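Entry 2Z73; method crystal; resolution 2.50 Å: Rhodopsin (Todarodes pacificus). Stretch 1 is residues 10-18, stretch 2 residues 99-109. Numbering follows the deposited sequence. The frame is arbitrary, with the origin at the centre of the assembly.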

# COMPACT_ATOMS: atom_id res chain seq x y z
N THR A 10 15.97 14.41 32.49
CA THR A 10 14.86 14.53 31.55
C THR A 10 14.25 13.14 31.32
O THR A 10 14.84 12.13 31.69
CB THR A 10 15.32 15.12 30.19
OG1 THR A 10 16.16 14.19 29.50
CG2 THR A 10 16.10 16.41 30.41
N TRP A 11 13.06 13.12 30.71
CA TRP A 11 12.34 11.88 30.42
C TRP A 11 12.47 11.46 28.97
O TRP A 11 12.11 10.35 28.60
CB TRP A 11 10.85 12.04 30.70
CG TRP A 11 10.18 13.05 29.79
CD1 TRP A 11 10.02 14.38 30.02
CD2 TRP A 11 9.68 12.81 28.47
NE1 TRP A 11 9.46 15.00 28.92
CE2 TRP A 11 9.24 14.06 27.96
CE3 TRP A 11 9.56 11.67 27.66
CZ2 TRP A 11 8.69 14.19 26.68
CZ3 TRP A 11 9.01 11.81 26.39
CH2 TRP A 11 8.59 13.06 25.91
N TRP A 12 12.99 12.35 28.14
CA TRP A 12 13.12 12.08 26.72
C TRP A 12 14.54 11.78 26.25
O TRP A 12 14.73 11.33 25.12
CB TRP A 12 12.59 13.29 25.93
CG TRP A 12 13.25 14.57 26.37
CD1 TRP A 12 12.80 15.43 27.33
CD2 TRP A 12 14.53 15.06 25.96
NE1 TRP A 12 13.74 16.42 27.56
CE2 TRP A 12 14.81 16.21 26.74
CE3 TRP A 12 15.48 14.63 25.02
CZ2 TRP A 12 15.99 16.94 26.60
CZ3 TRP A 12 16.67 15.36 24.89
CH2 TRP A 12 16.91 16.50 25.68
N TYR A 13 15.53 12.02 27.10
CA TYR A 13 16.92 11.82 26.70
C TYR A 13 17.29 10.46 26.15
O TYR A 13 17.11 9.44 26.80
CB TYR A 13 17.89 12.12 27.84
CG TYR A 13 19.33 12.02 27.39
CD1 TYR A 13 20.15 11.00 27.86
CD2 TYR A 13 19.87 12.94 26.49
CE1 TYR A 13 21.48 10.90 27.44
CE2 TYR A 13 21.18 12.85 26.07
CZ TYR A 13 21.99 11.83 26.55
OH TYR A 13 23.30 11.72 26.14
N ASN A 14 17.85 10.48 24.95
CA ASN A 14 18.29 9.26 24.32
C ASN A 14 19.80 9.34 24.10
O ASN A 14 20.29 10.23 23.41
CB ASN A 14 17.58 9.03 22.99
CG ASN A 14 17.76 7.63 22.48
OD1 ASN A 14 18.88 7.14 22.35
ND2 ASN A 14 16.65 6.97 22.18
N PRO A 15 20.55 8.42 24.69
CA PRO A 15 22.00 8.43 24.53
C PRO A 15 22.49 8.13 23.12
O PRO A 15 23.65 8.40 22.79
CB PRO A 15 22.46 7.38 25.54
CG PRO A 15 21.33 6.39 25.51
CD PRO A 15 20.13 7.31 25.56
N SER A 16 21.62 7.57 22.28
CA SER A 16 21.98 7.20 20.91
C SER A 16 21.54 8.19 19.85
O SER A 16 22.22 8.37 18.83
CB SER A 16 21.35 5.85 20.55
OG SER A 16 21.64 4.85 21.50
N ILE A 17 20.40 8.84 20.08
CA ILE A 17 19.81 9.76 19.12
C ILE A 17 19.51 11.12 19.76
O ILE A 17 18.98 11.18 20.87
CB ILE A 17 18.51 9.13 18.58
CG1 ILE A 17 18.83 7.73 18.02
CG2 ILE A 17 17.85 10.04 17.53
CD1 ILE A 17 17.64 6.85 17.79
N VAL A 18 19.86 12.20 19.07
CA VAL A 18 19.61 13.53 19.60
C VAL A 18 18.19 13.94 19.27
O VAL A 18 17.90 14.23 18.12
CB VAL A 18 20.56 14.60 19.00
CG1 VAL A 18 20.19 15.99 19.53
CG2 VAL A 18 22.01 14.28 19.35
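Stretch 2 99-109: KKWIFGFAACK

Stretch 1 has no regular helix or strand. Stretch 2 begins at a Schellman motif, with K99 the first residue after a helix to leave helical angles (phi/psi 59/35°), crosses a loop, and is helical again by F105 and on through K109. The nearest CA pairs are N14–W101 at 7.4 Å, S16–G104 at 5.1 Å and I17–F105 at 5.5 Å; because the numbers rise together, the two segments run in the same general direction and close up toward S16. The contact buries 414 Å², both sides summed, and the loop-to-helix passage gives no meaningful crossing angle.

The principal bump is I17. Its CA-to-CB bond points sideways, but with chi1 at -55° and chi2 at 164° the end of the side chain comes nearer and enters a hollow lined by W101, F105 and C108. CD1 of I17 lies 3.6 Å from CD1 of W101 and 3.6 Å from CB of C108, while CG1 of I17 is 3.4 Å from CD2 of F105. These are van der Waals distances, and I17 has the largest covered area of any residue in the two stretches, 86 Å². The indole NE1 of W101 donates to O of G104 at 2.9 Å (161°), a bond that ties the wall formed by W101 to O of G104, which also accepts from N of C108 at 3.2 Å.

Next to this pocket the backbone of stretch 2 offers a smooth place at G104, where CB of S16 comes within 3.7 Å of CA of G104. The phi/psi of 80/164° by itself calls for glycine, since a CB would be jammed against the preceding carbonyl O. Water 1 fills the adjoining gap: it donates to O of W101 (2.8 Å), accepts from N of G104 (2.6 Å) and hydrogen-bonds OG of S16 (2.9 Å).

N14 fixes the shape of stretch 1 while gripping stretch 2. Its OD1 accepts from N of S16 (2.8 Å, 154°) and from N of I17 (3.2 Å, 147°), holding the turn that presents both residues. Its ND2 donates to O of W101 at 3.0 Å with an angle of 147°, and also lies at the edge of the W101 ring, near its plane.

At the other end of the contact K100 reaches across. Chi1 and chi2 are t and chi3 and chi4 are m, so the chain extends and then bends, bringing NZ of K100 to O of Y13 in a 3.0 Å hydrogen bond. The carbonyl O atoms of W11 and W12 lie farther from this NZ, at 3.9 and 4.0 Å, so the ammonium group sits beside three successive carbonyls.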

# COMPACT_ATOMS: atom_id res chain seq x y z
N LYS A 99 9.30 2.70 27.22
CA LYS A 99 9.13 4.14 27.12
C LYS A 99 10.41 4.79 26.60
O LYS A 99 10.75 5.89 26.99
CB LYS A 99 8.75 4.71 28.49
CG LYS A 99 7.41 4.16 28.97
CD LYS A 99 7.37 3.88 30.46
CE LYS A 99 7.37 5.15 31.27
NZ LYS A 99 7.24 4.84 32.72
N LYS A 100 11.11 4.08 25.70
CA LYS A 100 12.35 4.58 25.12
C LYS A 100 12.87 3.73 23.97
O LYS A 100 12.70 2.51 23.97
CB LYS A 100 13.43 4.67 26.21
CG LYS A 100 14.76 5.19 25.72
CD LYS A 100 15.66 5.59 26.88
CE LYS A 100 15.00 6.66 27.74
NZ LYS A 100 14.54 7.82 26.94
N TRP A 101 13.49 4.37 22.98
CA TRP A 101 14.07 3.67 21.83
C TRP A 101 15.47 3.22 22.22
O TRP A 101 16.41 4.01 22.25
CB TRP A 101 14.14 4.58 20.60
CG TRP A 101 14.85 3.94 19.41
CD1 TRP A 101 16.19 3.91 19.17
CD2 TRP A 101 14.23 3.22 18.33
NE1 TRP A 101 16.45 3.23 18.01
CE2 TRP A 101 15.27 2.80 17.47
CE3 TRP A 101 12.91 2.90 17.99
CZ2 TRP A 101 15.03 2.06 16.29
CZ3 TRP A 101 12.66 2.16 16.82
CH2 TRP A 101 13.72 1.76 15.99
N ILE A 102 15.60 1.93 22.51
CA ILE A 102 16.87 1.34 22.94
C ILE A 102 17.67 0.64 21.85
O ILE A 102 18.58 -0.10 22.17
CB ILE A 102 16.62 0.26 24.01
CG1 ILE A 102 15.73 -0.84 23.41
CG2 ILE A 102 15.98 0.89 25.24
CD1 ILE A 102 15.67 -2.13 24.22
N PHE A 103 17.36 0.88 20.58
CA PHE A 103 18.07 0.17 19.53
C PHE A 103 19.13 0.92 18.76
O PHE A 103 19.65 0.42 17.76
CB PHE A 103 17.05 -0.46 18.57
CG PHE A 103 16.07 -1.38 19.24
CD1 PHE A 103 16.47 -2.64 19.69
CD2 PHE A 103 14.77 -0.97 19.49
CE1 PHE A 103 15.58 -3.47 20.38
CE2 PHE A 103 13.87 -1.79 20.17
CZ PHE A 103 14.27 -3.03 20.61
N GLY A 104 19.47 2.12 19.23
CA GLY A 104 20.51 2.90 18.57
C GLY A 104 20.11 3.66 17.33
O GLY A 104 19.08 3.40 16.73
N PHE A 105 20.96 4.60 16.94
CA PHE A 105 20.73 5.44 15.77
C PHE A 105 20.66 4.68 14.46
O PHE A 105 19.80 4.94 13.63
CB PHE A 105 21.80 6.52 15.69
CG PHE A 105 21.35 7.78 15.00
CD1 PHE A 105 22.28 8.69 14.51
CD2 PHE A 105 20.00 8.06 14.84
CE1 PHE A 105 21.87 9.85 13.87
CE2 PHE A 105 19.58 9.22 14.19
CZ PHE A 105 20.52 10.11 13.71
N ALA A 106 21.58 3.74 14.26
CA ALA A 106 21.61 2.94 13.03
C ALA A 106 20.28 2.23 12.80
O ALA A 106 19.76 2.20 11.68
CB ALA A 106 22.74 1.92 13.09
N ALA A 107 19.72 1.66 13.86
CA ALA A 107 18.44 0.98 13.74
C ALA A 107 17.36 1.99 13.37
O ALA A 107 16.52 1.72 12.52
CB ALA A 107 18.10 0.29 15.06
N CYS A 108 17.40 3.15 14.00
CA CYS A 108 16.44 4.22 13.73
C CYS A 108 16.45 4.57 12.25
O CYS A 108 15.39 4.65 11.62
CB CYS A 108 16.82 5.45 14.56
SG CYS A 108 15.80 6.97 14.43
N LYS A 109 17.64 4.76 11.69
CA LYS A 109 17.75 5.09 10.28
C LYS A 109 17.14 3.97 9.44
O LYS A 109 16.29 4.21 8.58
CB LYS A 109 19.22 5.28 9.90
CG LYS A 109 19.92 6.29 10.77
CD LYS A 109 21.35 6.49 10.33
CE LYS A 109 22.04 7.55 11.19
NZ LYS A 109 23.35 7.95 10.62
O HOH W 1 19.06 3.51 21.42